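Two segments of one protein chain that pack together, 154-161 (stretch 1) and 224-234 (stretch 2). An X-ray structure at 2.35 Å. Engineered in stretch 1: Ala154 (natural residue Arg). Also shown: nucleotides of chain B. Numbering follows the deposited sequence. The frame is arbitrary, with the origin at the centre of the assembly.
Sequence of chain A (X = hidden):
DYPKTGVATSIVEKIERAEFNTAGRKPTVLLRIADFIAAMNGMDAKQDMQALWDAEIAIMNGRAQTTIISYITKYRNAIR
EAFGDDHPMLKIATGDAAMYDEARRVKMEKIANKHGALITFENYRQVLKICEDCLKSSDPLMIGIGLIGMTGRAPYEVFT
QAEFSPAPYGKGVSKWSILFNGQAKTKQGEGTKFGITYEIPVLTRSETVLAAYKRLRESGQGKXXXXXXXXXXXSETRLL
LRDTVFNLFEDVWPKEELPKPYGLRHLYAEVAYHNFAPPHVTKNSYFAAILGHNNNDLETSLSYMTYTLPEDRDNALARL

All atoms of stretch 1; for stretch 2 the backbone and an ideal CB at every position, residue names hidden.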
# COMPACT_ATOMS: atom_id res chain seq x y z
N ALA A 154 2.38 1.50 6.58
CA ALA A 154 2.68 0.73 5.38
C ALA A 154 4.15 0.89 5.00
O ALA A 154 4.77 1.90 5.33
CB ALA A 154 1.78 1.18 4.23
N PRO A 155 4.72 -0.12 4.32
CA PRO A 155 6.11 -0.11 3.86
C PRO A 155 6.49 1.17 3.11
O PRO A 155 7.58 1.70 3.33
CB PRO A 155 6.18 -1.31 2.93
CG PRO A 155 5.20 -2.27 3.51
CD PRO A 155 4.07 -1.42 4.05
N TYR A 156 5.61 1.65 2.24
CA TYR A 156 5.88 2.88 1.50
C TYR A 156 5.97 4.06 2.46
O TYR A 156 6.92 4.85 2.39
CB TYR A 156 4.79 3.12 0.45
CG TYR A 156 5.08 4.28 -0.48
CD1 TYR A 156 6.13 4.23 -1.38
CD2 TYR A 156 4.29 5.43 -0.45
CE1 TYR A 156 6.40 5.29 -2.23
CE2 TYR A 156 4.55 6.49 -1.30
CZ TYR A 156 5.60 6.42 -2.18
OH TYR A 156 5.86 7.47 -3.03
N GLU A 157 4.99 4.16 3.35
CA GLU A 157 4.97 5.21 4.36
C GLU A 157 6.21 5.15 5.24
O GLU A 157 6.91 6.15 5.42
CB GLU A 157 3.72 5.09 5.23
CG GLU A 157 2.41 5.22 4.47
CD GLU A 157 1.21 4.86 5.32
OE1 GLU A 157 1.40 4.24 6.39
OE2 GLU A 157 0.07 5.19 4.92
N VAL A 158 6.49 3.96 5.78
CA VAL A 158 7.62 3.75 6.67
C VAL A 158 8.96 4.10 6.03
O VAL A 158 9.72 4.91 6.56
CB VAL A 158 7.68 2.29 7.17
CG1 VAL A 158 8.99 2.02 7.90
CG2 VAL A 158 6.50 1.97 8.07
N PHE A 159 9.24 3.49 4.89
CA PHE A 159 10.55 3.65 4.25
C PHE A 159 10.74 4.99 3.54
O PHE A 159 11.87 5.47 3.44
CB PHE A 159 10.81 2.51 3.26
CG PHE A 159 11.06 1.17 3.91
CD1 PHE A 159 12.25 0.92 4.56
CD2 PHE A 159 10.10 0.17 3.87
CE1 PHE A 159 12.49 -0.30 5.15
CE2 PHE A 159 10.33 -1.05 4.46
CZ PHE A 159 11.53 -1.29 5.10
N THR A 160 9.66 5.59 3.05
CA THR A 160 9.81 6.75 2.17
C THR A 160 9.32 8.09 2.72
O THR A 160 9.92 9.13 2.41
CB THR A 160 9.16 6.50 0.79
OG1 THR A 160 7.73 6.44 0.94
CG2 THR A 160 9.66 5.20 0.18
N GLN A 161 8.26 8.10 3.51
CA GLN A 161 7.62 9.38 3.85
C GLN A 161 6.92 9.46 5.20
O GLN A 161 5.93 10.17 5.35
CB GLN A 161 6.64 9.78 2.74
CG GLN A 161 5.59 8.72 2.44
CD GLN A 161 4.72 9.08 1.26
OE1 GLN A 161 5.06 9.96 0.47
NE2 GLN A 161 3.58 8.41 1.14
N UNK A 224 18.58 7.55 0.79
CA UNK A 224 18.31 7.05 -0.55
C UNK A 224 16.83 6.71 -0.71
O UNK A 224 16.29 6.73 -1.82
CB UNK A 224 19.17 5.82 -0.85
N UNK A 225 16.16 6.43 0.41
CA UNK A 225 14.75 6.04 0.40
C UNK A 225 13.80 7.23 0.52
O UNK A 225 12.67 7.18 0.05
CB UNK A 225 14.48 5.06 1.54
N UNK A 226 14.27 8.30 1.16
CA UNK A 226 13.41 9.45 1.44
C UNK A 226 12.99 10.20 0.17
O UNK A 226 13.82 10.60 -0.63
CB UNK A 226 14.13 10.41 2.39
N UNK A 227 11.68 10.38 0.02
CA UNK A 227 11.14 11.13 -1.10
C UNK A 227 11.03 10.32 -2.37
O UNK A 227 10.69 10.84 -3.44
CB UNK A 227 12.01 12.36 -1.36
N UNK A 228 11.30 9.02 -2.26
CA UNK A 228 11.28 8.12 -3.41
C UNK A 228 9.87 7.92 -3.95
O UNK A 228 8.89 8.07 -3.21
CB UNK A 228 11.89 6.77 -3.03
N UNK A 229 9.77 7.59 -5.23
CA UNK A 229 8.49 7.27 -5.83
C UNK A 229 8.18 5.79 -5.60
O UNK A 229 9.05 5.02 -5.20
CB UNK A 229 8.49 7.60 -7.32
N UNK A 230 6.93 5.40 -5.84
CA UNK A 230 6.49 4.04 -5.56
C UNK A 230 7.19 3.00 -6.45
O UNK A 230 7.53 1.91 -5.99
CB UNK A 230 4.97 3.94 -5.74
N UNK A 231 7.41 3.35 -7.71
CA UNK A 231 8.09 2.44 -8.64
C UNK A 231 9.56 2.29 -8.26
O UNK A 231 10.10 1.18 -8.27
CB UNK A 231 7.97 2.95 -10.08
N UNK A 232 10.19 3.42 -7.93
CA UNK A 232 11.57 3.42 -7.48
C UNK A 232 11.73 2.55 -6.23
O UNK A 232 12.61 1.70 -6.17
CB UNK A 232 12.04 4.85 -7.20
N UNK A 233 10.85 2.78 -5.26
CA UNK A 233 10.85 2.00 -4.02
C UNK A 233 10.65 0.52 -4.30
O UNK A 233 11.30 -0.33 -3.68
CB UNK A 233 9.76 2.50 -3.07
N UNK A 234 9.76 0.21 -5.23
CA UNK A 234 9.50 -1.17 -5.62
C UNK A 234 10.76 -1.83 -6.16
O UNK A 234 11.25 -2.81 -5.59
CB UNK A 234 8.38 -1.23 -6.67
P DT B 23 3.39 -0.05 -0.27
OP1 DT B 23 3.65 0.15 1.17
OP2 DT B 23 4.46 0.22 -1.26
O5' DT B 23 2.88 -1.54 -0.50
C5' DT B 23 1.88 -2.09 0.35
C4' DT B 23 1.49 -3.49 -0.10
O4' DT B 23 1.06 -3.43 -1.49
C3' DT B 23 2.60 -4.53 -0.06
O3' DT B 23 2.08 -5.76 0.43
C2' DT B 23 3.03 -4.65 -1.52
C1' DT B 23 1.68 -4.48 -2.19
N1 DT B 23 1.75 -4.15 -3.64
C2 DT B 23 1.25 -5.05 -4.55
O2 DT B 23 0.75 -6.12 -4.22
N3 DT B 23 1.35 -4.67 -5.86
C4 DT B 23 1.88 -3.50 -6.35
O4 DT B 23 1.92 -3.26 -7.56
C5 DT B 23 2.39 -2.59 -5.35
C7 DT B 23 3.00 -1.28 -5.76
C6 DT B 23 2.30 -2.95 -4.06
P DT B 22 0.38 5.76 -3.26
OP1 DT B 22 -0.13 6.97 -2.57
OP2 DT B 22 1.47 5.87 -4.25
O5' DT B 22 0.83 4.70 -2.15
C5' DT B 22 1.63 3.57 -2.49
C4' DT B 22 0.90 2.27 -2.23
O4' DT B 22 0.08 1.95 -3.37
C3' DT B 22 1.78 1.04 -2.05
O3' DT B 22 2.12 0.85 -0.68
C2' DT B 22 0.92 -0.11 -2.55
C1' DT B 22 -0.21 0.56 -3.34
N1 DT B 22 -0.35 0.04 -4.73
C2 DT B 22 -0.87 -1.23 -4.91
O2 DT B 22 -1.23 -1.95 -4.00
N3 DT B 22 -0.97 -1.62 -6.22
C4 DT B 22 -0.60 -0.91 -7.34
O4 DT B 22 -0.73 -1.37 -8.47
C5 DT B 22 -0.06 0.40 -7.08
C7 DT B 22 0.38 1.28 -8.21
C6 DT B 22 0.04 0.80 -5.80

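Position 224 lies in the last part of a helix, with nothing of stretch 1 within 5.5 Å of its CB. Stretch 1 sets no requirement here, and many residues would serve; it is Leu224.

At 225 the CB points toward stretch 1 and lies only 3.3 Å from Phe159 O, while the ring of Phe159 stands beyond. A large apolar or aromatic side chain could cover that ring. The residue is Trp225: the edge of Phe159 meets one face of its indole, with Phe159 CD1 3.5 Å from Trp225 CZ3 and the planes at 63°. Its backbone also contributes, since Thr160 CA makes a CA-H...O contact of 3.6 Å with Trp225 O.

Position 226 leaves helical geometry and its CB points away, so polar residues of many kinds would suit. His226 has ND1 3.4 Å from Thr160 O, but the angle is too poor for a hydrogen bond.

At 227 phi is +82°, which by itself favours glycine, though asparagine or aspartate can tolerate such a value. Gly227 occupies the third place of a type II turn from Trp225 to position 228, and its backbone makes the contact: Gly227 N donates to Thr160 O at 3.2 Å, nearly linear at 171°.

The CB of 228 points sideways, 4.2 Å from Thr160 CG2, so a medium or long apolar side chain would suit. Met228 puts its CB against that methyl group, and its end then leads away.

Position 229 directly precedes a helix and its CB points away from stretch 1. Serine, threonine, aspartate or asparagine could cap the helix. Ser229 does so through a weak hydrogen bond from the backbone N of position 232 to Ser229 OG, 3.5 Å.

At 230 the CB points sideways, 4.0 Å from Tyr156 CE1, with DNA backbone nearby; an aliphatic residue could fill the space. Ile230 brings CD1 to 3.7 Å from Tyr156 CD1 and 3.3 Å from OP2 of DT23. A water bridges Ile230 N and Tyr156 OH.

Positions 231 and 232, without neighbours in stretch 1, would accept polar residues: Asp231, poorly ordered, and Asp232, whose OD2 accepts from Ser229 OG at 2.6 Å.

At 233 the CB points toward a hollow lined by Pro155, Tyr156, Phe159 and Thr160, which calls for a large apolar knob: leucine, methionine or phenylalanine. Phe233 fills it, with CE1 3.5 Å from Phe159 CB and CD1 3.7 Å from Thr160 CG2.

Position 234 is out of reach, and small or polar residues would do; Ser234 OG bonds to Ile230 O at 2.8 Å.

Stretch 2 224-234: LWHGMSIDDFS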
# COMPACT_ATOMS: atom_id res chain seq x y z
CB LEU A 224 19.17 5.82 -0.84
CG LEU A 224 19.04 5.16 -2.21
CD1 LEU A 224 19.26 6.17 -3.33
CD2 LEU A 224 20.02 4.00 -2.34
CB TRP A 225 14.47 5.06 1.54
CG TRP A 225 14.70 3.63 1.18
CD1 TRP A 225 14.60 3.06 -0.06
CD2 TRP A 225 15.06 2.57 2.08
NE1 TRP A 225 14.88 1.72 0.01
CE2 TRP A 225 15.17 1.39 1.31
CE3 TRP A 225 15.31 2.51 3.45
CZ2 TRP A 225 15.51 0.16 1.88
CZ3 TRP A 225 15.65 1.29 4.01
CH2 TRP A 225 15.75 0.14 3.22
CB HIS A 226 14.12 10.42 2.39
CG HIS A 226 13.21 11.45 2.98
ND1 HIS A 226 12.24 11.15 3.92
CD2 HIS A 226 13.12 12.79 2.77
CE1 HIS A 226 11.60 12.25 4.26
NE2 HIS A 226 12.11 13.26 3.57
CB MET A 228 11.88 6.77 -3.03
CG MET A 228 12.94 6.26 -3.98
SD MET A 228 13.60 4.66 -3.47
CE MET A 228 14.90 4.43 -4.68
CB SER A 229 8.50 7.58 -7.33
OG SER A 229 9.45 6.79 -8.01
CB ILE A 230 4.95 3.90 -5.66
CG1 ILE A 230 4.51 2.46 -5.38
CG2 ILE A 230 4.44 4.37 -7.02
CD1 ILE A 230 4.90 1.96 -4.00
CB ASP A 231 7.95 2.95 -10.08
CG ASP A 231 6.51 3.11 -10.50
OD1 ASP A 231 5.86 2.10 -10.85
OD2 ASP A 231 6.01 4.26 -10.48
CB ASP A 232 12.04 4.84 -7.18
CG ASP A 232 12.26 5.66 -8.44
OD1 ASP A 232 12.68 5.07 -9.46
OD2 ASP A 232 12.02 6.88 -8.41
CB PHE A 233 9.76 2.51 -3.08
CG PHE A 233 9.53 1.63 -1.89
CD1 PHE A 233 10.40 1.66 -0.81
CD2 PHE A 233 8.45 0.77 -1.84
CE1 PHE A 233 10.19 0.85 0.29
CE2 PHE A 233 8.24 -0.05 -0.75
CZ PHE A 233 9.11 -0.01 0.32
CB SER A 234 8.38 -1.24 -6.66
OG SER A 234 7.14 -0.81 -6.11
O HOH W 1 5.15 7.50 -6.06
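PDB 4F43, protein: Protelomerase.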